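Local coordinates for protein 3-phytase (Klebsiella pneumoniae, PDB 2WNH) that probably removes phosphate from phytate (inositol hexakisphosphate), as a member of the histidine acid phosphatase family, at residues Q169-A174 and N209-L214; V265-M270 and T299-S304; Q363-P368 and I385-Q390. The protein carries 3 engineered substitutions. All coordinates share one frame; numbering follows the deposited sequence.

Contact 1: Q169-A174 and N209-L214; sequences QLLKQA and NMVETL
Leu171 meets Met210, Val211 and Leu214 where two helices of the histidine acid phosphatase fold, 165-175 and 204-219, pass each other at a steep angle. This pair illustrates how a single leucine can bridge helices that stand well apart. The axes of the two short segments come no nearer than 11.5 Å and their directions differ by 63°, which limits the contact to a small, buried patch.

The contact across the gap is wholly apolar. Leu171 holds CG anti to its own backbone N (chi1 -179°), and this swings both methyl groups out toward the other helix. The branch CD1 does most of the touching: it meets CD1 of Leu214 at 3.8 Å and CG2 of Val211 at 4.1 Å, two groups that lie on successive turns of helix 204-219. The second branch, CD2, lies more loosely against the terminal methyl CE of Met210. Leu244 from helix 243-250 also packs on Leu171, while Ile38 of helix 32-42 touches Met210.

Hydrogen bonds stay within each helix. On the outer side of helix 165-175, NE2 of Gln169 donates to OE1 of Gln173 at 3.1 Å, in the carbonyl plane and on a lone pair, which ties together two side-chain amides one helical turn apart.

Charge appears on helix 204-219 away from Leu171: Glu212 forms salt bridges with Arg215 and with Arg24, and Arg24 lies in the Arg-His-Gly signature of this enzyme family. The same helix thus offers methyl groups to one neighbour and a carboxylate to the signature segment.

Within helix 204-219, Asn209 O is gripped twice, from opposite faces of its plane, by Thr213 OG1 at 2.8 Å and Thr213 N at 3.1 Å.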
loop_
_atom_site.group_PDB
_atom_site.type_symbol
_atom_site.label_atom_id
_atom_site.label_comp_id
_atom_site.label_asym_id
_atom_site.label_seq_id
_atom_site.Cartn_x
_atom_site.Cartn_y
_atom_site.Cartn_z
ATOM N N GLN B 169 3.473 -51.913 -1.013
ATOM C CA GLN B 169 3.766 -52.121 -2.436
ATOM C C GLN B 169 3.891 -50.800 -3.217
ATOM O O GLN B 169 4.842 -50.612 -3.987
ATOM C CB GLN B 169 2.719 -53.070 -3.048
ATOM C CG GLN B 169 2.868 -53.339 -4.552
ATOM C CD GLN B 169 4.260 -53.830 -4.974
ATOM O OE1 GLN B 169 4.922 -54.604 -4.264
ATOM N NE2 GLN B 169 4.699 -53.385 -6.153
ATOM N N LEU B 170 2.965 -49.874 -2.971
ATOM C CA LEU B 170 3.052 -48.521 -3.544
ATOM C C LEU B 170 4.335 -47.809 -3.156
ATOM O O LEU B 170 4.950 -47.157 -4.000
ATOM C CB LEU B 170 1.833 -47.678 -3.173
ATOM C CG LEU B 170 0.463 -48.138 -3.676
ATOM C CD1 LEU B 170 -0.591 -47.210 -3.145
ATOM C CD2 LEU B 170 0.399 -48.195 -5.199
ATOM N N LEU B 171 4.747 -47.921 -1.889
ATOM C CA LEU B 171 6.006 -47.322 -1.453
ATOM C C LEU B 171 7.205 -47.968 -2.159
ATOM O O LEU B 171 8.105 -47.270 -2.618
ATOM C CB LEU B 171 6.167 -47.372 0.078
ATOM C CG LEU B 171 7.447 -46.738 0.656
ATOM C CD1 LEU B 171 7.533 -45.202 0.391
ATOM C CD2 LEU B 171 7.585 -47.015 2.134
ATOM N N LYS B 172 7.203 -49.299 -2.244
ATOM C CA LYS B 172 8.276 -50.034 -2.919
ATOM C C LYS B 172 8.433 -49.573 -4.362
ATOM O O LYS B 172 9.551 -49.302 -4.813
ATOM C CB LYS B 172 8.015 -51.547 -2.870
ATOM C CG LYS B 172 9.257 -52.377 -3.154
ATOM C CD LYS B 172 8.965 -53.866 -3.056
ATOM C CE LYS B 172 10.250 -54.692 -3.114
ATOM N NZ LYS B 172 10.047 -56.071 -2.542
ATOM N N GLN B 173 7.311 -49.472 -5.071
ATOM C CA GLN B 173 7.291 -48.988 -6.464
ATOM C C GLN B 173 7.943 -47.615 -6.632
ATOM O O GLN B 173 8.595 -47.347 -7.650
ATOM C CB GLN B 173 5.861 -48.904 -6.975
ATOM C CG GLN B 173 5.222 -50.239 -7.293
ATOM C CD GLN B 173 3.720 -50.131 -7.547
ATOM O OE1 GLN B 173 3.001 -51.127 -7.485
ATOM N NE2 GLN B 173 3.242 -48.922 -7.826
ATOM N N ALA B 174 7.756 -46.745 -5.639
ATOM C CA ALA B 174 8.254 -45.374 -5.719
ATOM C C ALA B 174 9.746 -45.281 -5.424
ATOM O O ALA B 174 10.447 -44.473 -6.043
ATOM C CB ALA B 174 7.458 -44.459 -4.755
ATOM N N ASN B 209 9.520 -42.831 7.999
ATOM C CA ASN B 209 10.532 -41.825 7.649
ATOM C C ASN B 209 10.526 -41.553 6.139
ATOM O O ASN B 209 10.684 -40.410 5.699
ATOM C CB ASN B 209 11.969 -42.289 7.992
ATOM C CG ASN B 209 12.270 -42.356 9.482
ATOM O OD1 ASN B 209 13.176 -43.105 9.896
ATOM N ND2 ASN B 209 11.558 -41.569 10.292
ATOM N N MET B 210 10.402 -42.620 5.343
ATOM C CA MET B 210 10.389 -42.478 3.884
ATOM C C MET B 210 9.157 -41.710 3.401
ATOM O O MET B 210 9.277 -40.802 2.589
ATOM C CB MET B 210 10.473 -43.853 3.203
ATOM C CG MET B 210 11.831 -44.498 3.323
ATOM S SD MET B 210 11.785 -46.135 2.526
ATOM C CE MET B 210 11.427 -47.153 3.912
ATOM N N VAL B 211 7.980 -42.092 3.896
ATOM C CA VAL B 211 6.715 -41.442 3.541
ATOM C C VAL B 211 6.696 -39.956 3.941
ATOM O O VAL B 211 6.287 -39.121 3.148
ATOM C CB VAL B 211 5.518 -42.205 4.136
ATOM C CG1 VAL B 211 4.211 -41.395 4.022
ATOM C CG2 VAL B 211 5.384 -43.563 3.438
ATOM N N GLU B 212 7.152 -39.636 5.146
ATOM C CA GLU B 212 7.294 -38.213 5.542
ATOM C C GLU B 212 8.205 -37.441 4.579
ATOM O O GLU B 212 7.861 -36.332 4.152
ATOM C CB GLU B 212 7.809 -38.091 6.970
ATOM C CG GLU B 212 7.846 -36.634 7.511
ATOM C CD GLU B 212 6.464 -35.996 7.692
ATOM O OE1 GLU B 212 5.477 -36.705 8.005
ATOM O OE2 GLU B 212 6.373 -34.748 7.550
ATOM N N THR B 213 9.350 -38.027 4.239
ATOM C CA THR B 213 10.287 -37.385 3.299
ATOM C C THR B 213 9.638 -37.121 1.924
ATOM O O THR B 213 9.822 -36.039 1.334
ATOM C CB THR B 213 11.580 -38.221 3.143
ATOM O OG1 THR B 213 12.175 -38.430 4.436
ATOM C CG2 THR B 213 12.580 -37.524 2.212
ATOM N N LEU B 214 8.892 -38.100 1.420
ATOM C CA LEU B 214 8.187 -37.928 0.149
ATOM C C LEU B 214 7.106 -36.856 0.268
ATOM O O LEU B 214 6.980 -36.007 -0.614
ATOM C CB LEU B 214 7.616 -39.264 -0.345
ATOM C CG LEU B 214 8.690 -40.327 -0.632
ATOM C CD1 LEU B 214 7.996 -41.639 -0.934
ATOM C CD2 LEU B 214 9.607 -39.948 -1.790
#

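Contact 2: V265-M270 and T299-S304; sequences VLLNAM and TLMNFS
Leu267 packs against Leu300 and Met301 at the point where helix 256-274 meets the C-terminal end of helix 291-301, two helices beside the central sheet of the histidine phosphatase fold. The end of the second helix is a Schellman motif: Asn302 takes a positive phi of 57°, and its N bonds back to Thr299 O at 2.9 Å, so that the chain turns away just after the touching residues. On the other side, helix 256-274 is kinked at the start of segment 265-270, where the N atoms of Val265 and Leu266 lack bonds to the preceding turn.

The torsions show how each group reaches its partner. In Leu267 a chi1 of 176° sets CG opposite the backbone N and directs the isobutyl group at the neighbouring helix. Both methyl branches are used: CD2 reaches CB of Leu300 at 3.7 Å, and CD1 rests on CG of Met301 at 3.9 Å.

Leu300 adopts the other common arrangement, with CG opposite its carbonyl carbon (chi1 -64°). The two leucines lie alongside one another and run in opposite senses, the end of Leu267 lying at the root of Leu300. The side chain of Leu300 also touches Ala259, Gln260 and Ser264, an earlier part of helix 256-274, so this helix is met at more than one level.

Met301 starts with the same first torsion; in the conformer described its chain bends at the far end, and the side chain touches Leu321 and Leu323 of strand 320-328. The residue is modelled in two conformations, and details of its far end are accordingly less certain. Met270 also touches Leu323, which gives both segments a footing on one strand.

Val297, one turn before Leu300, adds a further contact to Leu267, whose CD2 also comes to 4.1 Å from Met301 CG.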
loop_
_atom_site.group_PDB
_atom_site.type_symbol
_atom_site.label_atom_id
_atom_site.label_comp_id
_atom_site.label_asym_id
_atom_site.label_seq_id
_atom_site.Cartn_x
_atom_site.Cartn_y
_atom_site.Cartn_z
ATOM N N VAL B 265 2.888 -32.119 30.195
ATOM C CA VAL B 265 3.400 -30.795 30.571
ATOM C C VAL B 265 2.923 -29.718 29.576
ATOM O O VAL B 265 2.579 -28.599 29.969
ATOM C CB VAL B 265 4.939 -30.832 30.728
ATOM C CG1 VAL B 265 5.630 -31.140 29.393
ATOM C CG2 VAL B 265 5.476 -29.568 31.380
ATOM N N LEU B 266 2.852 -30.099 28.300
ATOM C CA LEU B 266 2.484 -29.160 27.239
ATOM C C LEU B 266 0.983 -28.966 27.188
ATOM O O LEU B 266 0.491 -27.834 27.088
ATOM C CB LEU B 266 3.016 -29.666 25.882
ATOM C CG LEU B 266 2.714 -28.830 24.626
ATOM C CD1 LEU B 266 3.116 -27.338 24.791
ATOM C CD2 LEU B 266 3.424 -29.457 23.409
ATOM N N LEU B 267 0.217 -30.045 27.253
ATOM C CA LEU B 267 -1.224 -29.841 27.259
ATOM C C LEU B 267 -1.611 -29.025 28.491
ATOM O O LEU B 267 -2.432 -28.106 28.398
ATOM C CB LEU B 267 -2.004 -31.157 27.201
ATOM C CG LEU B 267 -3.539 -31.004 27.306
ATOM C CD1 LEU B 267 -4.132 -30.130 26.193
ATOM C CD2 LEU B 267 -4.222 -32.363 27.257
ATOM N N ASN B 268 -1.029 -29.357 29.640
ATOM C CA ASN B 268 -1.317 -28.584 30.847
ATOM C C ASN B 268 -1.059 -27.072 30.688
ATOM O O ASN B 268 -1.891 -26.233 31.131
ATOM C CB ASN B 268 -0.531 -29.129 32.032
ATOM C CG ASN B 268 -0.952 -28.488 33.327
ATOM O OD1 ASN B 268 -2.129 -28.544 33.716
ATOM N ND2 ASN B 268 -0.006 -27.852 33.992
ATOM N N ALA B 269 0.090 -26.744 30.089
ATOM C CA ALA B 269 0.500 -25.358 29.818
ATOM C C ALA B 269 -0.490 -24.670 28.882
ATOM O O ALA B 269 -0.832 -23.478 29.067
ATOM C CB ALA B 269 1.903 -25.304 29.245
ATOM N N MET B 270 -0.954 -25.415 27.882
ATOM C CA MET B 270 -1.913 -24.895 26.895
ATOM C C MET B 270 -3.286 -24.634 27.493
ATOM O O MET B 270 -3.888 -23.591 27.225
ATOM C CB MET B 270 -2.014 -25.846 25.679
ATOM C CG MET B 270 -0.787 -25.823 24.771
ATOM S SD MET B 270 -0.878 -27.141 23.545
ATOM C CE MET B 270 -2.230 -26.600 22.501
ATOM N N THR B 299 -3.506 -36.795 21.417
ATOM C CA THR B 299 -3.823 -38.076 22.081
ATOM C C THR B 299 -4.402 -37.874 23.482
ATOM O O THR B 299 -5.431 -38.472 23.827
ATOM C CB THR B 299 -2.620 -39.053 22.029
ATOM O OG1 THR B 299 -2.497 -39.504 20.681
ATOM C CG2 THR B 299 -2.837 -40.266 22.938
ATOM N N LEU B 300 -3.763 -37.014 24.274
ATOM C CA LEU B 300 -4.260 -36.702 25.621
ATOM C C LEU B 300 -5.629 -36.037 25.576
ATOM O O LEU B 300 -6.491 -36.274 26.438
ATOM C CB LEU B 300 -3.237 -35.859 26.402
ATOM C CG LEU B 300 -1.888 -36.532 26.699
ATOM C CD1 LEU B 300 -1.005 -35.547 27.401
ATOM C CD2 LEU B 300 -2.095 -37.781 27.531
ATOM N N MET B 301 -5.858 -35.224 24.545
ATOM C CA MET B 301 -7.181 -34.602 24.306
ATOM C C MET B 301 -8.236 -35.593 23.854
ATOM O O MET B 301 -9.423 -35.261 23.854
ATOM C CB MET B 301 -7.078 -33.470 23.271
ATOM C CG MET B 301 -6.227 -32.285 23.699
ATOM S SD MET B 301 -5.839 -31.226 22.275
ATOM C CE MET B 301 -7.181 -30.060 22.350
ATOM N N ASN B 302 -7.806 -36.790 23.435
ATOM C CA ASN B 302 -8.696 -37.759 22.769
ATOM C C ASN B 302 -9.359 -37.158 21.519
ATOM O O ASN B 302 -10.548 -37.342 21.260
ATOM C CB ASN B 302 -9.739 -38.306 23.760
ATOM C CG ASN B 302 -10.170 -39.738 23.447
ATOM O OD1 ASN B 302 -11.127 -40.229 24.039
ATOM N ND2 ASN B 302 -9.463 -40.418 22.555
ATOM N N PHE B 303 -8.568 -36.401 20.759
ATOM C CA PHE B 303 -9.066 -35.658 19.605
ATOM C C PHE B 303 -8.426 -36.256 18.365
ATOM O O PHE B 303 -7.203 -36.241 18.206
ATOM C CB PHE B 303 -8.740 -34.147 19.771
ATOM C CG PHE B 303 -9.116 -33.252 18.587
ATOM C CD1 PHE B 303 -10.171 -33.552 17.713
ATOM C CD2 PHE B 303 -8.417 -32.049 18.407
ATOM C CE1 PHE B 303 -10.472 -32.687 16.634
ATOM C CE2 PHE B 303 -8.720 -31.176 17.354
ATOM C CZ PHE B 303 -9.749 -31.492 16.470
ATOM N N SER B 304 -9.280 -36.775 17.493
ATOM C CA SER B 304 -8.851 -37.393 16.248
ATOM C C SER B 304 -9.428 -36.636 15.055
ATOM O O SER B 304 -10.557 -36.148 15.111
ATOM C CB SER B 304 -9.307 -38.857 16.210
ATOM O OG SER B 304 -8.855 -39.506 15.027
#

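Contact 3: Q363-P368 and I385-Q390; sequences QEWRQP and ITALGQ
The chain leaving strand 361-364 packs against the end of helix 381-388 through Trp365 and Gln367, which meet Leu388 and Ala387. The principal interaction is a CH-pi contact: CD2 of Leu388 sits over one face of the indole, 3.9 Å from the centroid of the five-membered ring and 20° off its normal. Its nearest ring atom is CE2 of Trp365, at 3.7 Å. Ala387 approaches the same ring differently, its CB lying near the ring plane at the edge, 4.3 Å from CZ2 of Trp365.

That methyl group has a second neighbour. Gln367 has CG between its backbone N and carbonyl carbon (chi1 67°) and is extended from there, which brings OE1 to 3.2 Å from Ala387 CB, a close polar-apolar contact. The amide's NE2 makes a weak hydrogen bond to Ala383 O, one turn earlier. Past the helix end, Gln390 folds back, and its NE2 donates to a lone pair of Ala387 O at 2.9 Å.

Val338 of strand 334-342 touches both Trp365 and Leu388, Cys379 of strand 376-380 packs on the indole, and Ile385 faces helix 256-274 through Leu271 and Val274.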
loop_
_atom_site.group_PDB
_atom_site.type_symbol
_atom_site.label_atom_id
_atom_site.label_comp_id
_atom_site.label_asym_id
_atom_site.label_seq_id
_atom_site.Cartn_x
_atom_site.Cartn_y
_atom_site.Cartn_z
ATOM N N GLN B 363 -10.645 -29.196 11.162
ATOM C CA GLN B 363 -11.595 -30.045 11.871
ATOM C C GLN B 363 -11.710 -29.610 13.323
ATOM O O GLN B 363 -10.715 -29.410 14.018
ATOM C CB GLN B 363 -11.205 -31.526 11.785
ATOM C CG GLN B 363 -12.271 -32.426 12.408
ATOM C CD GLN B 363 -12.092 -33.896 12.046
ATOM O OE1 GLN B 363 -11.518 -34.245 10.992
ATOM N NE2 GLN B 363 -12.601 -34.770 12.914
ATOM N N GLU B 364 -12.944 -29.436 13.771
ATOM C CA GLU B 364 -13.155 -29.009 15.143
ATOM C C GLU B 364 -13.464 -30.183 16.062
ATOM O O GLU B 364 -14.146 -31.127 15.658
ATOM C CB GLU B 364 -14.343 -28.033 15.180
ATOM C CG GLU B 364 -14.189 -26.792 14.316
ATOM C CD GLU B 364 -15.427 -25.918 14.403
ATOM O OE1 GLU B 364 -16.528 -26.374 13.930
ATOM O OE2 GLU B 364 -15.306 -24.793 14.953
ATOM N N TRP B 365 -12.961 -30.118 17.289
ATOM C CA TRP B 365 -13.338 -31.034 18.373
ATOM C C TRP B 365 -14.709 -30.648 18.907
ATOM O O TRP B 365 -15.089 -29.466 18.883
ATOM C CB TRP B 365 -12.292 -30.925 19.491
ATOM C CG TRP B 365 -12.580 -31.711 20.723
ATOM C CD1 TRP B 365 -12.234 -33.016 20.973
ATOM C CD2 TRP B 365 -13.228 -31.235 21.915
ATOM N NE1 TRP B 365 -12.658 -33.389 22.237
ATOM C CE2 TRP B 365 -13.264 -32.313 22.834
ATOM C CE3 TRP B 365 -13.794 -30.005 22.291
ATOM C CZ2 TRP B 365 -13.830 -32.195 24.099
ATOM C CZ3 TRP B 365 -14.379 -29.905 23.536
ATOM C CH2 TRP B 365 -14.388 -30.987 24.429
ATOM N N ARG B 366 -15.445 -31.629 19.408
ATOM C CA ARG B 366 -16.730 -31.362 20.046
ATOM C C ARG B 366 -17.074 -32.455 21.052
ATOM O O ARG B 366 -16.478 -33.534 21.053
ATOM C CB ARG B 366 -17.849 -31.234 19.010
ATOM C CG ARG B 366 -18.086 -32.493 18.180
ATOM C CD ARG B 366 -19.466 -32.458 17.504
ATOM N NE ARG B 366 -20.526 -32.394 18.514
ATOM C CZ ARG B 366 -21.350 -31.363 18.704
ATOM N NH1 ARG B 366 -21.291 -30.286 17.924
ATOM N NH2 ARG B 366 -22.256 -31.424 19.674
ATOM N N GLN B 367 -18.038 -32.145 21.904
ATOM C CA GLN B 367 -18.619 -33.108 22.828
ATOM C C GLN B 367 -20.044 -32.656 23.076
ATOM O O GLN B 367 -20.396 -31.533 22.713
ATOM C CB GLN B 367 -17.809 -33.165 24.114
ATOM C CG GLN B 367 -17.843 -31.899 24.994
ATOM C CD GLN B 367 -17.181 -32.154 26.344
ATOM O OE1 GLN B 367 -16.804 -33.288 26.653
ATOM N NE2 GLN B 367 -17.039 -31.106 27.150
ATOM N N PRO B 368 -20.901 -33.533 23.644
ATOM C CA PRO B 368 -22.272 -33.079 23.941
ATOM C C PRO B 368 -22.303 -31.746 24.688
ATOM O O PRO B 368 -21.466 -31.504 25.575
ATOM C CB PRO B 368 -22.818 -34.206 24.831
ATOM C CG PRO B 368 -22.104 -35.437 24.303
ATOM C CD PRO B 368 -20.701 -34.961 23.988
ATOM N N ILE B 385 -12.591 -27.790 29.230
ATOM C CA ILE B 385 -11.300 -27.913 29.921
ATOM C C ILE B 385 -11.178 -29.245 30.672
ATOM O O ILE B 385 -10.163 -29.934 30.565
ATOM C CB ILE B 385 -11.074 -26.719 30.872
ATOM C CG1 ILE B 385 -11.046 -25.398 30.063
ATOM C CG2 ILE B 385 -9.822 -26.922 31.730
ATOM C CD1 ILE B 385 -9.801 -25.195 29.200
ATOM N N THR B 386 -12.218 -29.595 31.419
ATOM C CA THR B 386 -12.234 -30.842 32.188
ATOM C C THR B 386 -12.123 -32.062 31.289
ATOM O O THR B 386 -11.333 -32.966 31.564
ATOM C CB THR B 386 -13.502 -30.942 33.044
ATOM O OG1 THR B 386 -13.501 -29.864 33.990
ATOM C CG2 THR B 386 -13.540 -32.284 33.819
ATOM N N ALA B 387 -12.917 -32.091 30.226
ATOM C CA ALA B 387 -12.882 -33.207 29.292
ATOM C C ALA B 387 -11.530 -33.338 28.593
ATOM O O ALA B 387 -10.980 -34.443 28.471
ATOM C CB ALA B 387 -14.022 -33.109 28.272
ATOM N N LEU B 388 -10.976 -32.210 28.154
ATOM C CA LEU B 388 -9.701 -32.239 27.431
ATOM C C LEU B 388 -8.520 -32.632 28.317
ATOM O O LEU B 388 -7.501 -33.140 27.816
ATOM C CB LEU B 388 -9.421 -30.877 26.776
ATOM C CG LEU B 388 -10.343 -30.555 25.597
ATOM C CD1 LEU B 388 -10.251 -29.045 25.284
ATOM C CD2 LEU B 388 -10.060 -31.374 24.346
ATOM N N GLY B 389 -8.652 -32.389 29.617
ATOM C CA GLY B 389 -7.569 -32.629 30.560
ATOM C C GLY B 389 -7.598 -33.969 31.291
ATOM O O GLY B 389 -6.701 -34.234 32.087
ATOM N N GLN B 390 -8.593 -34.807 30.999
ATOM C CA GLN B 390 -8.823 -36.066 31.752
ATOM C C GLN B 390 -7.635 -37.016 31.793
ATOM O O GLN B 390 -7.485 -37.767 32.756
ATOM C CB GLN B 390 -9.923 -36.887 31.100
ATOM C CG GLN B 390 -11.298 -36.361 31.168
ATOM C CD GLN B 390 -12.213 -37.225 30.320
ATOM O OE1 GLN B 390 -12.572 -38.336 30.727
ATOM N NE2 GLN B 390 -12.566 -36.741 29.116
#

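How the contacts relate
Contacts 2 and 3 form a continuous region, their centres 10 Å apart on the same side of the chain's centre. Phe303, just beyond the Schellman turn of contact 2, meets Trp365 of contact 3 edge-to-face, with its CZ 3.6 Å from Trp365 N. CD2 of Leu267 likewise lies 3.4 Å from Leu388 O. Contact 1 is remote from both, centre to centre about 30 Å from contact 2 and 34 Å from contact 3, on the opposite side of the chain's centre. None lies at the annotated metal site; the side chain of Val211 in contact 1 is about 14 Å from a bound sodium ion.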